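Local coordinates for putative hexulose 6 phosphate synthase (Salmonella typhimurium, PDB 3F4W), which is a putative synthase of the HUMPS family, a TIM-barrel protein whose chain forms a closed eight-stranded parallel barrel and pairs into a dimer, at residues I28-T33 / L57-I62; K61-G66 / T82-T87. All coordinates share one frame; numbering follows the deposited sequence.

Interaction 1: I28-T33 / L57-I62; sequences IIEVGT and LADAKI
Thr33 and Asp59 meet where two neighbouring parallel strands give way to their C-terminal loops, and the contact is tightest here. The Thr33 hydroxyl donates to the backbone carbonyl of Asp59 (OG1 to O, 2.6 Å) and accepts from the ammonium group of Lys61 (NZ to OG1, 3.1 Å). Lys61 runs extended until its last torsion bends it (chi4 73°), which turns NZ back over Asp59. Lys61 NZ forms a salt bridge with Asp59 OD2 at 2.8 Å, meeting it from above the carboxylate plane (36° out of it). OD2 of Asp59 also lies 3.1 Å from OE2 of Glu30, two acceptors with no hydrogen bond between them and their carboxylates turned 78° apart. Other oxygens of the pair have partners elsewhere: Asp59 OD1 is bonded to Thr82, Glu30 OE1 to Gln4. Asp59 and Lys61 open the Asp-x-Lys-x-x-Asp signature of the family, so the contact sets out its first two charged groups at the mouth of the barrel. On the wetter side, where Thr33 is partly exposed, water 1 bridges the Thr33 amide and Asp59 OD2. Deeper in the barrel the backbone takes over, through bonds such as Leu57 N to Ile29 O (2.8 Å), and Ile28 CG2 rests on Leu57 CB at 3.8 Å. The face of Val31 and Ala58 is looser across this pair, for Ala58 CB stays 5.2 Å from Val31 O, its nearest atom of 28-33. Helix 42-50 covers that face through Ile44 and Ile47, while strands 2-7 and 80-84 flank the two strands within the barrel.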
loop_
_atom_site.group_PDB
_atom_site.type_symbol
_atom_site.label_atom_id
_atom_site.label_comp_id
_atom_site.label_asym_id
_atom_site.label_seq_id
_atom_site.Cartn_x
_atom_site.Cartn_y
_atom_site.Cartn_z
ATOM N N ILE A 28 12.234 13.085 -11.982
ATOM C CA ILE A 28 11.653 12.672 -10.709
ATOM C C ILE A 28 12.190 11.314 -10.285
ATOM O O ILE A 28 12.099 10.343 -11.031
ATOM C CB ILE A 28 10.119 12.576 -10.795
ATOM C CG1 ILE A 28 9.518 13.921 -11.211
ATOM C CG2 ILE A 28 9.548 12.115 -9.461
ATOM C CD1 ILE A 28 8.025 13.866 -11.502
ATOM N N ILE A 29 12.761 11.250 -9.090
ATOM C CA ILE A 29 13.235 9.986 -8.549
ATOM C C ILE A 29 12.114 9.362 -7.729
ATOM O O ILE A 29 11.633 9.958 -6.765
ATOM C CB ILE A 29 14.475 10.185 -7.657
ATOM C CG1 ILE A 29 15.555 10.959 -8.419
ATOM C CG2 ILE A 29 14.995 8.841 -7.157
ATOM C CD1 ILE A 29 16.822 11.194 -7.620
ATOM N N GLU A 30 11.682 8.171 -8.122
ATOM C CA GLU A 30 10.617 7.497 -7.399
ATOM C C GLU A 30 11.167 6.421 -6.467
ATOM O O GLU A 30 11.849 5.495 -6.901
ATOM C CB GLU A 30 9.603 6.872 -8.362
ATOM C CG GLU A 30 8.598 5.959 -7.665
ATOM C CD GLU A 30 7.714 5.190 -8.631
ATOM O OE1 GLU A 30 7.480 5.679 -9.755
ATOM O OE2 GLU A 30 7.248 4.091 -8.260
ATOM N N VAL A 31 10.875 6.549 -5.180
ATOM C CA VAL A 31 11.142 5.456 -4.257
ATOM C C VAL A 31 9.966 4.485 -4.345
ATOM O O VAL A 31 8.878 4.774 -3.845
ATOM C CB VAL A 31 11.333 5.963 -2.818
ATOM C CG1 VAL A 31 11.524 4.797 -1.855
ATOM C CG2 VAL A 31 12.519 6.912 -2.757
ATOM N N GLY A 32 10.187 3.351 -5.004
ATOM C CA GLY A 32 9.145 2.357 -5.215
ATOM C C GLY A 32 8.602 1.752 -3.933
ATOM O O GLY A 32 9.229 1.846 -2.878
ATOM N N THR A 33 7.439 1.115 -4.022
ATOM C CA THR A 33 6.767 0.603 -2.830
ATOM C C THR A 33 7.579 -0.431 -2.045
ATOM O O THR A 33 7.703 -0.320 -0.830
ATOM C CB THR A 33 5.381 0.025 -3.162
ATOM O OG1 THR A 33 4.659 0.969 -3.959
ATOM C CG2 THR A 33 4.605 -0.257 -1.884
ATOM N N LEU A 57 9.608 11.245 -5.385
ATOM C CA LEU A 57 8.256 10.705 -5.286
ATOM C C LEU A 57 8.272 9.482 -4.368
ATOM O O LEU A 57 9.052 8.559 -4.579
ATOM C CB LEU A 57 7.771 10.312 -6.692
ATOM C CG LEU A 57 6.490 9.537 -7.073
ATOM C CD1 LEU A 57 6.082 8.476 -6.064
ATOM C CD2 LEU A 57 5.312 10.464 -7.402
ATOM N N ALA A 58 7.420 9.479 -3.345
ATOM C CA ALA A 58 7.287 8.307 -2.482
ATOM C C ALA A 58 6.088 7.477 -2.922
ATOM O O ALA A 58 4.941 7.897 -2.757
ATOM C CB ALA A 58 7.134 8.731 -1.023
ATOM N N ASP A 59 6.353 6.304 -3.490
ATOM C CA ASP A 59 5.290 5.458 -4.014
ATOM C C ASP A 59 4.669 4.605 -2.913
ATOM O O ASP A 59 4.763 3.375 -2.932
ATOM C CB ASP A 59 5.811 4.563 -5.134
ATOM C CG ASP A 59 4.695 3.937 -5.941
ATOM O OD1 ASP A 59 3.562 4.462 -5.902
ATOM O OD2 ASP A 59 4.952 2.920 -6.615
ATOM N N ALA A 60 4.035 5.270 -1.953
ATOM C CA ALA A 60 3.433 4.584 -0.816
ATOM C C ALA A 60 2.173 3.804 -1.196
ATOM O O ALA A 60 1.803 2.848 -0.514
ATOM C CB ALA A 60 3.128 5.580 0.290
ATOM N N LYS A 61 1.525 4.205 -2.288
ATOM C CA LYS A 61 0.257 3.596 -2.691
ATOM C C LYS A 61 -0.710 3.549 -1.512
ATOM O O LYS A 61 -1.275 2.499 -1.188
ATOM C CB LYS A 61 0.475 2.188 -3.255
ATOM C CG LYS A 61 1.024 2.152 -4.674
ATOM C CD LYS A 61 1.053 0.725 -5.203
ATOM C CE LYS A 61 1.628 0.658 -6.609
ATOM N NZ LYS A 61 3.099 0.866 -6.608
ATOM N N ILE A 62 -0.892 4.701 -0.879
ATOM C CA ILE A 62 -1.732 4.828 0.302
ATOM C C ILE A 62 -3.166 4.342 0.077
ATOM O O ILE A 62 -3.797 4.658 -0.935
ATOM C CB ILE A 62 -1.747 6.285 0.797
ATOM C CG1 ILE A 62 -0.341 6.698 1.239
ATOM C CG2 ILE A 62 -2.722 6.453 1.947
ATOM C CD1 ILE A 62 -0.214 8.168 1.582
HETATM O O HOH W 1 6.519 0.829 -6.796
#

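Interaction 2: K61-G66 / T82-T87; sequences KIMDGG and TVLGVT
Leu84 lays its two methyls along the Lys61 backbone and the root of its side chain: CD1 is 3.6 Å from Lys61 CB, and CD2 sits 3.2 Å from Lys61 O. Leu84 sits between Lys61 and Met63, its CD2 3.9 Å from Met63 SD; its chi1 of -96° lies off the staggered positions. A single parallel bridge, Ile62 with Val83, joins the strands, and Leu84 N-H points almost straight at Ile62 O (2.9 Å from N, 177° at the hydrogen). Thr82 OG1, whose stronger partner is Asp59, accepts from Lys61 N at 2.9 Å. The pairing joins the two strands of a beta-alpha-beta unit, in which helix 66-75 carries the chain from strand 55-62 to strand 80-84. Past the strand ends, residues Leu84 to Thr87 form a type I turn that returns Thr87 toward Met63. The two side chains slide past each other in opposite directions, Met63 SD 3.6 Å from Thr87 CB, and Thr87 OG1 donates to Met63 O (2.6 Å) from 36° above the carbonyl plane. Met63 also packs on Cys112 of the second subunit, and Asp64 bonds the backbone amides of Thr137 and Asp138 of that subunit.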
loop_
_atom_site.group_PDB
_atom_site.type_symbol
_atom_site.label_atom_id
_atom_site.label_comp_id
_atom_site.label_asym_id
_atom_site.label_seq_id
_atom_site.Cartn_x
_atom_site.Cartn_y
_atom_site.Cartn_z
ATOM N N LYS A 61 1.525 4.205 -2.288
ATOM C CA LYS A 61 0.257 3.596 -2.691
ATOM C C LYS A 61 -0.710 3.549 -1.512
ATOM O O LYS A 61 -1.275 2.499 -1.188
ATOM C CB LYS A 61 0.475 2.188 -3.255
ATOM C CG LYS A 61 1.024 2.152 -4.674
ATOM C CD LYS A 61 1.053 0.725 -5.203
ATOM C CE LYS A 61 1.628 0.658 -6.609
ATOM N NZ LYS A 61 3.099 0.866 -6.608
ATOM N N ILE A 62 -0.892 4.701 -0.879
ATOM C CA ILE A 62 -1.732 4.828 0.302
ATOM C C ILE A 62 -3.166 4.342 0.077
ATOM O O ILE A 62 -3.797 4.658 -0.935
ATOM C CB ILE A 62 -1.747 6.285 0.797
ATOM C CG1 ILE A 62 -0.341 6.698 1.239
ATOM C CG2 ILE A 62 -2.722 6.453 1.947
ATOM C CD1 ILE A 62 -0.214 8.168 1.582
ATOM N N MET A 63 -3.670 3.567 1.033
ATOM C CA MET A 63 -5.011 3.004 0.947
ATOM C C MET A 63 -5.843 3.445 2.146
ATOM O O MET A 63 -7.071 3.394 2.118
ATOM C CB MET A 63 -4.936 1.476 0.910
ATOM C CG MET A 63 -6.271 0.784 0.661
ATOM S SD MET A 63 -6.850 1.048 -1.026
ATOM C CE MET A 63 -8.485 0.304 -0.992
ATOM N N ASP A 64 -5.163 3.878 3.200
ATOM C CA ASP A 64 -5.827 4.259 4.438
ATOM C C ASP A 64 -4.891 5.132 5.259
ATOM O O ASP A 64 -3.698 5.219 4.964
ATOM C CB ASP A 64 -6.241 3.012 5.235
ATOM C CG ASP A 64 -7.166 3.339 6.403
ATOM O OD1 ASP A 64 -7.252 2.528 7.352
ATOM O OD2 ASP A 64 -7.805 4.410 6.374
ATOM N N GLY A 65 -5.432 5.774 6.288
ATOM C CA GLY A 65 -4.646 6.636 7.152
ATOM C C GLY A 65 -3.968 7.712 6.333
ATOM O O GLY A 65 -2.792 8.011 6.531
ATOM N N GLY A 66 -4.731 8.290 5.410
ATOM C CA GLY A 66 -4.213 9.209 4.418
ATOM C C GLY A 66 -3.341 10.343 4.917
ATOM O O GLY A 66 -2.204 10.493 4.476
ATOM N N THR A 82 2.020 8.901 -3.544
ATOM C CA THR A 82 0.943 8.260 -4.287
ATOM C C THR A 82 -0.129 7.721 -3.351
ATOM O O THR A 82 0.170 7.186 -2.284
ATOM C CB THR A 82 1.434 7.106 -5.194
ATOM O OG1 THR A 82 2.144 6.141 -4.408
ATOM C CG2 THR A 82 2.336 7.630 -6.301
ATOM N N VAL A 83 -1.378 7.892 -3.766
ATOM C CA VAL A 83 -2.531 7.308 -3.100
ATOM C C VAL A 83 -3.293 6.518 -4.161
ATOM O O VAL A 83 -3.289 6.887 -5.333
ATOM C CB VAL A 83 -3.443 8.397 -2.492
ATOM C CG1 VAL A 83 -4.032 9.274 -3.593
ATOM C CG2 VAL A 83 -4.553 7.772 -1.673
ATOM N N LEU A 84 -3.926 5.423 -3.760
ATOM C CA LEU A 84 -4.642 4.568 -4.703
ATOM C C LEU A 84 -5.989 5.157 -5.100
ATOM O O LEU A 84 -6.783 5.536 -4.243
ATOM C CB LEU A 84 -4.853 3.178 -4.100
ATOM C CG LEU A 84 -3.877 2.038 -4.409
ATOM C CD1 LEU A 84 -2.618 2.513 -5.104
ATOM C CD2 LEU A 84 -3.558 1.269 -3.127
ATOM N N GLY A 85 -6.247 5.215 -6.403
ATOM C CA GLY A 85 -7.526 5.683 -6.903
ATOM C C GLY A 85 -8.680 4.804 -6.454
ATOM O O GLY A 85 -9.827 5.250 -6.409
ATOM N N VAL A 86 -8.381 3.553 -6.114
ATOM C CA VAL A 86 -9.425 2.620 -5.696
ATOM C C VAL A 86 -9.833 2.812 -4.239
ATOM O O VAL A 86 -10.795 2.202 -3.782
ATOM C CB VAL A 86 -9.022 1.141 -5.925
ATOM C CG1 VAL A 86 -8.964 0.832 -7.413
ATOM C CG2 VAL A 86 -7.699 0.830 -5.255
ATOM N N THR A 87 -9.108 3.658 -3.512
ATOM C CA THR A 87 -9.435 3.896 -2.109
ATOM C C THR A 87 -10.578 4.897 -1.955
ATOM O O THR A 87 -11.026 5.504 -2.928
ATOM C CB THR A 87 -8.219 4.376 -1.291
ATOM O OG1 THR A 87 -8.487 4.192 0.105
ATOM C CG2 THR A 87 -7.925 5.848 -1.557
#

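How the interactions relate
Following the chain from its N terminus, strand 28-31 leads into helices 33-39 and 42-50 before strand 55-62 returns beside it, and interaction 1 closes that loop. Interaction 2 begins where this one ends, on the shared Lys61 and Ile62, and closes the next, shorter loop through helix 66-75 to strand 80-84. The loops follow in series; neither nests in the other nor crosses it. Strand 55-62 is thus the middle of three adjacent barrel strands, and the segments also meet directly, with Leu57 CD1 packed 3.8 Å from Thr82 CG2. Stepwise pairing of this kind builds a barrel, and both contacts also touch the second subunit.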